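Local coordinates for cytolethal distending toxin subunit B (Escherichia coli, PDB 2F1N), which nicks DNA as the endonuclease subunit of a tripartite toxin, very probably causing the DNA damage that arrests intoxicated cells at G2/M, at residues Val122-Leu134 / Ala142-Asn154. Sequence-based numbering, arbitrary orientation.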
ATOM      1  N   VAL A 122      12.449   1.678  -1.602  1.00 13.77           N
ATOM      2  CA  VAL A 122      12.526   0.783  -0.472  1.00 14.37           C
ATOM      3  C   VAL A 122      13.147   1.582   0.664  1.00 15.00           C
ATOM      4  O   VAL A 122      14.331   1.956   0.595  1.00 15.24           O
ATOM      5  CB  VAL A 122      13.464  -0.390  -0.740  1.00 16.67           C
ATOM      6  CG1 VAL A 122      13.221  -1.398   0.375  1.00 18.77           C
ATOM      7  CG2 VAL A 122      13.190  -1.011  -2.127  1.00 19.70           C
ATOM      8  N   LEU A 123      12.347   1.872   1.682  1.00 12.68           N
ATOM      9  CA  LEU A 123      12.801   2.640   2.833  1.00 12.96           C
ATOM     10  C   LEU A 123      12.884   1.713   4.076  1.00 13.61           C
ATOM     11  O   LEU A 123      12.066   0.801   4.267  1.00 14.54           O
ATOM     12  CB  LEU A 123      11.889   3.857   3.084  1.00 13.17           C
ATOM     13  CG  LEU A 123      11.475   4.661   1.808  1.00 15.41           C
ATOM     14  CD1 LEU A 123      10.652   5.861   2.164  1.00 17.16           C
ATOM     15  CD2 LEU A 123      12.659   5.103   0.934  1.00 20.08           C
ATOM     16  N   SER A 124      13.896   1.964   4.901  1.00 13.91           N
ATOM     17  CA  SER A 124      14.197   1.115   6.045  1.00 13.95           C
ATOM     18  C   SER A 124      13.146   1.237   7.138  1.00 13.27           C
ATOM     19  O   SER A 124      12.466   2.256   7.272  1.00 12.60           O
ATOM     20  CB  SER A 124      15.602   1.478   6.578  1.00 14.58           C
ATOM     21  OG  SER A 124      16.527   1.179   5.532  1.00 18.55           O
ATOM     22  N   PRO A 125      12.987   0.171   7.928  1.00 13.04           N
ATOM     23  CA  PRO A 125      12.107   0.229   9.089  1.00 14.08           C
ATOM     24  C   PRO A 125      12.533   1.365   9.989  1.00 13.64           C
ATOM     25  O   PRO A 125      13.733   1.666  10.065  1.00 13.96           O
ATOM     26  CB  PRO A 125      12.404  -1.096   9.822  1.00 13.26           C
ATOM     27  CG  PRO A 125      12.860  -2.028   8.723  1.00 14.03           C
ATOM     28  CD  PRO A 125      13.624  -1.150   7.747  1.00 13.17           C
ATOM     29  N   VAL A 126      11.576   1.957  10.663  1.00 14.85           N
ATOM     30  CA  VAL A 126      11.851   3.106  11.541  1.00 18.86           C
ATOM     31  C   VAL A 126      11.971   2.707  12.994  1.00 19.75           C
ATOM     32  O   VAL A 126      12.272   3.552  13.850  1.00 19.97           O
ATOM     33  CB  VAL A 126      10.786   4.207  11.384  1.00 18.49           C
ATOM     34  CG1 VAL A 126      11.187   5.423  12.173  1.00 25.40           C
ATOM     35  CG2 VAL A 126      10.641   4.575   9.882  1.00 19.69           C
ATOM     36  N   ARG A 127      11.803   1.421  13.272  1.00 21.30           N
ATOM     37  CA  ARG A 127      11.856   0.906  14.644  1.00 24.31           C
ATOM     38  C   ARG A 127      12.314  -0.553  14.590  1.00 24.63           C
ATOM     39  O   ARG A 127      11.968  -1.293  13.660  1.00 23.69           O
ATOM     40  CB  ARG A 127      10.440   1.002  15.260  1.00 25.63           C
ATOM     41  CG  ARG A 127      10.316   0.707  16.743  1.00 30.43           C
ATOM     42  CD  ARG A 127       8.934   0.949  17.297  1.00 33.38           C
ATOM     43  NE  ARG A 127       8.616   2.383  17.317  1.00 36.93           N
ATOM     44  CZ  ARG A 127       7.676   2.936  18.075  1.00 34.30           C
ATOM     45  NH1 ARG A 127       6.944   2.193  18.894  1.00 37.27           N
ATOM     46  NH2 ARG A 127       7.474   4.236  18.025  1.00 36.80           N
ATOM     47  N   GLN A 128      13.087  -0.984  15.588  1.00 25.35           N
ATOM     48  CA  GLN A 128      13.405  -2.400  15.694  1.00 26.78           C
ATOM     49  C   GLN A 128      12.147  -3.243  15.757  1.00 25.45           C
ATOM     50  O   GLN A 128      11.225  -2.960  16.527  1.00 26.11           O
ATOM     51  CB  GLN A 128      14.277  -2.678  16.915  1.00 28.29           C
ATOM     52  CG  GLN A 128      15.633  -3.242  16.538  1.00 33.64           C
ATOM     53  CD  GLN A 128      16.457  -3.593  17.766  1.00 40.87           C
ATOM     54  OE1 GLN A 128      16.506  -4.762  18.167  1.00 47.23           O
ATOM     55  NE2 GLN A 128      17.089  -2.588  18.378  1.00 43.80           N
ATOM     56  N   GLY A 129      12.113  -4.258  14.904  1.00 25.27           N
ATOM     57  CA  GLY A 129      10.936  -5.095  14.738  1.00 24.47           C
ATOM     58  C   GLY A 129       9.836  -4.535  13.840  1.00 23.02           C
ATOM     59  O   GLY A 129       8.794  -5.169  13.666  1.00 23.47           O
ATOM     60  N   GLY A 130      10.057  -3.348  13.281  1.00 20.98           N
ATOM     61  CA  GLY A 130       9.100  -2.769  12.345  1.00 18.47           C
ATOM     62  C   GLY A 130       9.347  -3.322  10.945  1.00 16.21           C
ATOM     63  O   GLY A 130      10.380  -3.958  10.702  1.00 16.75           O
ATOM     64  N   ARG A 131       8.414  -3.048  10.027  1.00 13.32           N
ATOM     65  CA  ARG A 131       8.513  -3.435   8.624  1.00 12.89           C
ATOM     66  C   ARG A 131       9.125  -2.249   7.855  1.00 11.85           C
ATOM     67  O   ARG A 131       9.073  -1.129   8.335  1.00 11.47           O
ATOM     68  CB  ARG A 131       7.097  -3.692   8.070  1.00 11.64           C
ATOM     69  CG  ARG A 131       6.722  -5.148   8.049  1.00 15.75           C
ATOM     70  CD  ARG A 131       6.504  -5.656   9.400  1.00 14.60           C
ATOM     71  NE  ARG A 131       5.316  -5.086  10.082  1.00 12.83           N
ATOM     72  CZ  ARG A 131       4.784  -5.592  11.218  1.00 15.66           C
ATOM     73  NH1 ARG A 131       5.350  -6.652  11.837  1.00 15.36           N
ATOM     74  NH2 ARG A 131       3.701  -5.045  11.750  1.00 13.87           N
ATOM     75  N   PRO A 132       9.712  -2.512   6.692  1.00 12.38           N
ATOM     76  CA  PRO A 132      10.151  -1.439   5.784  1.00 11.48           C
ATOM     77  C   PRO A 132       8.958  -0.785   5.130  1.00 11.28           C
ATOM     78  O   PRO A 132       7.815  -1.207   5.332  1.00 12.24           O
ATOM     79  CB  PRO A 132      10.992  -2.196   4.725  1.00 11.79           C
ATOM     80  CG  PRO A 132      10.325  -3.549   4.634  1.00 13.44           C
ATOM     81  CD  PRO A 132       9.874  -3.850   6.078  1.00 12.73           C
ATOM     82  N   LEU A 133       9.222   0.274   4.351  1.00 11.10           N
ATOM     83  CA  LEU A 133       8.238   0.870   3.440  1.00 12.26           C
ATOM     84  C   LEU A 133       8.560   0.486   2.007  1.00 12.22           C
ATOM     85  O   LEU A 133       9.660   0.670   1.597  1.00 14.22           O
ATOM     86  CB  LEU A 133       8.292   2.403   3.568  1.00 11.99           C
ATOM     87  CG  LEU A 133       7.584   2.829   4.859  1.00 13.63           C
ATOM     88  CD1 LEU A 133       7.958   4.266   5.243  1.00 17.50           C
ATOM     89  CD2 LEU A 133       6.063   2.674   4.747  1.00 19.07           C
ATOM     90  N   LEU A 134       7.595  -0.046   1.269  1.00 11.43           N
ATOM     91  CA  LEU A 134       7.844  -0.409  -0.124  1.00 11.21           C
ATOM     92  C   LEU A 134       6.954   0.508  -0.929  1.00 11.55           C
ATOM     93  O   LEU A 134       5.778   0.605  -0.628  1.00 11.23           O
ATOM     94  CB  LEU A 134       7.474  -1.874  -0.342  1.00 11.77           C
ATOM     95  CG  LEU A 134       7.264  -2.395  -1.782  1.00 11.32           C
ATOM     96  CD1 LEU A 134       8.613  -2.362  -2.504  1.00 15.83           C
ATOM     97  CD2 LEU A 134       6.658  -3.833  -1.740  1.00 15.07           C
ATOM     98  N   ALA A 142       3.421   8.628  -6.224  1.00 10.24           N
ATOM     99  CA  ALA A 142       4.097   7.514  -5.590  1.00  9.78           C
ATOM    100  C   ALA A 142       3.111   6.838  -4.646  1.00  9.33           C
ATOM    101  O   ALA A 142       2.336   7.497  -3.934  1.00 10.80           O
ATOM    102  CB  ALA A 142       5.327   8.037  -4.826  1.00  9.59           C
ATOM    103  N   PHE A 143       3.193   5.494  -4.567  1.00 10.29           N
ATOM    104  CA  PHE A 143       2.267   4.772  -3.716  1.00  9.72           C
ATOM    105  C   PHE A 143       3.074   3.787  -2.878  1.00 10.01           C
ATOM    106  O   PHE A 143       3.939   3.117  -3.429  1.00  8.82           O
ATOM    107  CB  PHE A 143       1.317   3.977  -4.611  1.00  9.19           C
ATOM    108  CG  PHE A 143       0.503   4.856  -5.520  1.00 12.96           C
ATOM    109  CD1 PHE A 143      -0.704   5.399  -5.070  1.00 16.19           C
ATOM    110  CD2 PHE A 143       0.965   5.160  -6.793  1.00 17.75           C
ATOM    111  CE1 PHE A 143      -1.473   6.244  -5.915  1.00 16.26           C
ATOM    112  CE2 PHE A 143       0.205   6.005  -7.649  1.00 16.97           C
ATOM    113  CZ  PHE A 143      -0.999   6.514  -7.191  1.00 17.35           C
ATOM    114  N   PHE A 144       2.812   3.777  -1.558  1.00  9.30           N
ATOM    115  CA  PHE A 144       3.513   2.891  -0.614  1.00  9.85           C
ATOM    116  C   PHE A 144       2.551   1.936   0.040  1.00  9.85           C
ATOM    117  O   PHE A 144       1.373   2.245   0.231  1.00 10.78           O
ATOM    118  CB  PHE A 144       4.202   3.687   0.504  1.00  9.85           C
ATOM    119  CG  PHE A 144       5.397   4.498   0.023  1.00  9.91           C
ATOM    120  CD1 PHE A 144       5.208   5.657  -0.706  1.00 12.60           C
ATOM    121  CD2 PHE A 144       6.685   4.007   0.191  1.00  9.33           C
ATOM    122  CE1 PHE A 144       6.335   6.419  -1.187  1.00 11.89           C
ATOM    123  CE2 PHE A 144       7.799   4.719  -0.263  1.00 10.05           C
ATOM    124  CZ  PHE A 144       7.629   5.914  -0.980  1.00 11.08           C
ATOM    125  N   THR A 145       3.067   0.739   0.339  1.00  9.54           N
ATOM    126  CA  THR A 145       2.387  -0.127   1.304  1.00 10.01           C
ATOM    127  C   THR A 145       3.093  -0.129   2.684  1.00 10.86           C
ATOM    128  O   THR A 145       4.315  -0.141   2.752  1.00 10.57           O
ATOM    129  CB  THR A 145       2.239  -1.549   0.714  1.00  9.86           C
ATOM    130  OG1 THR A 145       1.565  -2.400   1.687  1.00 10.72           O
ATOM    131  CG2 THR A 145       3.641  -2.228   0.451  1.00 10.04           C
ATOM    132  N   ALA A 146       2.306  -0.049   3.763  1.00 10.80           N
ATOM    133  CA  ALA A 146       2.867   0.067   5.125  1.00 12.33           C
ATOM    134  C   ALA A 146       2.168  -0.883   6.072  1.00 10.81           C
ATOM    135  O   ALA A 146       0.955  -1.169   5.926  1.00 10.58           O
ATOM    136  CB  ALA A 146       2.729   1.456   5.678  1.00 11.82           C
ATOM    137  N   HIS A 147       2.953  -1.408   7.019  1.00 10.53           N
ATOM    138  CA  HIS A 147       2.344  -2.245   8.041  1.00 10.42           C
ATOM    139  C   HIS A 147       2.993  -1.927   9.381  1.00  9.77           C
ATOM    140  O   HIS A 147       4.034  -2.489   9.737  1.00 11.07           O
ATOM    141  CB  HIS A 147       2.508  -3.717   7.700  1.00 10.31           C
ATOM    142  CG  HIS A 147       1.832  -4.617   8.694  1.00 12.38           C
ATOM    143  ND1 HIS A 147       2.088  -5.974   8.741  1.00 11.06           N
ATOM    144  CD2 HIS A 147       0.931  -4.353   9.678  1.00 10.73           C
ATOM    145  CE1 HIS A 147       1.370  -6.512   9.720  1.00 13.54           C
ATOM    146  NE2 HIS A 147       0.660  -5.552  10.310  1.00 12.89           N
ATOM    147  N   ALA A 148       2.367  -1.029  10.138  1.00 10.42           N
ATOM    148  CA  ALA A 148       2.918  -0.575  11.410  1.00 10.62           C
ATOM    149  C   ALA A 148       2.756  -1.673  12.441  1.00 11.86           C
ATOM    150  O   ALA A 148       1.940  -2.549  12.248  1.00 10.70           O
ATOM    151  CB  ALA A 148       2.195   0.716  11.861  1.00 11.66           C
ATOM    152  N   ILE A 149       3.542  -1.607  13.523  1.00 12.77           N
ATOM    153  CA  ILE A 149       3.559  -2.685  14.522  1.00 13.91           C
ATOM    154  C   ILE A 149       2.289  -2.654  15.331  1.00 14.68           C
ATOM    155  O   ILE A 149       1.786  -1.569  15.665  1.00 14.62           O
ATOM    156  CB  ILE A 149       4.768  -2.514  15.438  1.00 12.71           C
ATOM    157  CG1 ILE A 149       6.073  -2.624  14.643  1.00 13.42           C
ATOM    158  CG2 ILE A 149       4.724  -3.621  16.610  1.00 16.64           C
ATOM    159  CD1 ILE A 149       7.275  -2.006  15.412  1.00 18.22           C
ATOM    160  N   ALA A 150       1.748  -3.843  15.647  1.00 15.26           N
ATOM    161  CA  ALA A 150       0.566  -3.876  16.490  1.00 17.24           C
ATOM    162  C   ALA A 150       1.059  -3.808  17.938  1.00 18.94           C
ATOM    163  O   ALA A 150       1.360  -4.819  18.594  1.00 20.18           O
ATOM    164  CB  ALA A 150      -0.273  -5.148  16.229  1.00 17.03           C
ATOM    165  N   MET A 151       1.213  -2.593  18.413  1.00 19.35           N
ATOM    166  CA  MET A 151       1.687  -2.355  19.786  1.00 20.34           C
ATOM    167  C   MET A 151       1.164  -1.011  20.182  1.00 21.72           C
ATOM    168  O   MET A 151       0.755  -0.219  19.330  1.00 20.35           O
ATOM    169  CB  MET A 151       3.229  -2.337  19.872  1.00 21.20           C
ATOM    170  CG  MET A 151       3.898  -1.126  19.216  1.00 20.26           C
ATOM    171  SD  MET A 151       5.651  -1.277  19.097  1.00 26.40           S
ATOM    172  CE  MET A 151       6.071  -0.832  20.856  1.00 27.79           C
ATOM    173  N   ARG A 152       1.188  -0.737  21.485  1.00 22.48           N
ATOM    174  CA  ARG A 152       0.867   0.604  21.924  1.00 23.42           C
ATOM    175  C   ARG A 152       1.950   1.562  21.508  1.00 21.50           C
ATOM    176  O   ARG A 152       3.131   1.204  21.470  1.00 23.25           O
ATOM    177  CB  ARG A 152       0.622   0.637  23.437  1.00 23.09           C
ATOM    178  CG  ARG A 152      -0.604  -0.184  23.881  1.00 27.47           C
ATOM    179  CD  ARG A 152      -1.918   0.202  23.250  1.00 37.40           C
ATOM    180  NE  ARG A 152      -2.987  -0.713  23.676  1.00 42.35           N
ATOM    181  CZ  ARG A 152      -4.125  -0.336  24.254  1.00 45.21           C
ATOM    182  NH1 ARG A 152      -4.368   0.954  24.481  1.00 42.63           N
ATOM    183  NH2 ARG A 152      -5.019  -1.255  24.612  1.00 46.40           N
ATOM    184  N   ASN A 153       1.519   2.774  21.185  1.00 21.68           N
ATOM    185  CA  ASN A 153       2.436   3.845  20.817  1.00 21.97           C
ATOM    186  C   ASN A 153       3.477   3.347  19.770  1.00 20.06           C
ATOM    187  O   ASN A 153       4.707   3.259  19.977  1.00 20.30           O
ATOM    188  CB  ASN A 153       2.987   4.483  22.111  1.00 23.72           C
ATOM    189  CG  ASN A 153       1.869   5.215  22.908  1.00 26.22           C
ATOM    190  OD1 ASN A 153       1.420   6.300  22.501  1.00 31.61           O
ATOM    191  ND2 ASN A 153       1.385   4.606  24.014  1.00 27.30           N
ATOM    192  N   ASN A 154       2.913   2.961  18.632  1.00 16.73           N
ATOM    193  CA  ASN A 154       3.689   2.295  17.585  1.00 14.38           C
ATOM    194  C   ASN A 154       4.374   3.238  16.601  1.00 15.52           C
ATOM    195  O   ASN A 154       4.484   4.468  16.838  1.00 14.26           O
ATOM    196  CB  ASN A 154       2.777   1.293  16.865  1.00 13.70           C
ATOM    197  CG  ASN A 154       1.789   1.967  15.887  1.00 11.35           C
ATOM    198  OD1 ASN A 154       1.735   3.215  15.755  1.00 13.41           O
ATOM    199  ND2 ASN A 154       0.997   1.145  15.199  1.00 12.71           N
TER
HETATM  200  O   HOH W   1       5.933   6.363  18.928  1.00 36.29           O
HETATM  201  O   HOH W   2       6.295  -1.267  10.641  1.00 16.41           O
HETATM  202  O   HOH W   3       2.548  -6.202  14.243  1.00 18.21           O
HETATM  203  O   HOH W   4       5.722  -0.630   7.249  1.00 12.71           O
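The guanidinium of Arg-131 lies flat on the imidazole of His-147, with centres 3.9 Å apart and planes 29° from parallel. NH2 sits over the middle of the ring. Bends at chi2 and chi3 fold the arginine chain back to the strand end. There NE donates to His-147 O at 2.9 Å, with that oxygen near the guanidinium plane. NH2 adds weak bonds to the carbonyls of His-147 and Ala-148, and a water at the edge joins NH2 to Ala-150 N.

Arg-127 reaches the following loop with its CG anti to the backbone N (chi1 -171°). The carbonyl carbon of Asn-154 lies over one face of its guanidinium, toward the rim. Asn-153 O, Met-151 CE and a water lie at the edge. NH1 donates to a lone pair of Asn-153 O at 2.7 Å, and the water links NH2 to Asn-154 O. Between the two arginines, Ile-149 CD1 packs on CA of Gly-130, the last residue of the type II turn 127-130 (3.6 Å).

Farther along, Leu-123 CD1 meets Phe-144 CE2 at 3.9 Å, and Leu-133 CD2 touches Ala-146 CB. Thr-145 N donates to Leu-134 O at 2.9 Å. Toward Pro-132 the backbones separate, and a water bridges Pro-132 O to His-147 N.

This is the open end of an antiparallel beta hairpin, strands 133-138 and 141-147, in one sheet of the DNase I-like fold.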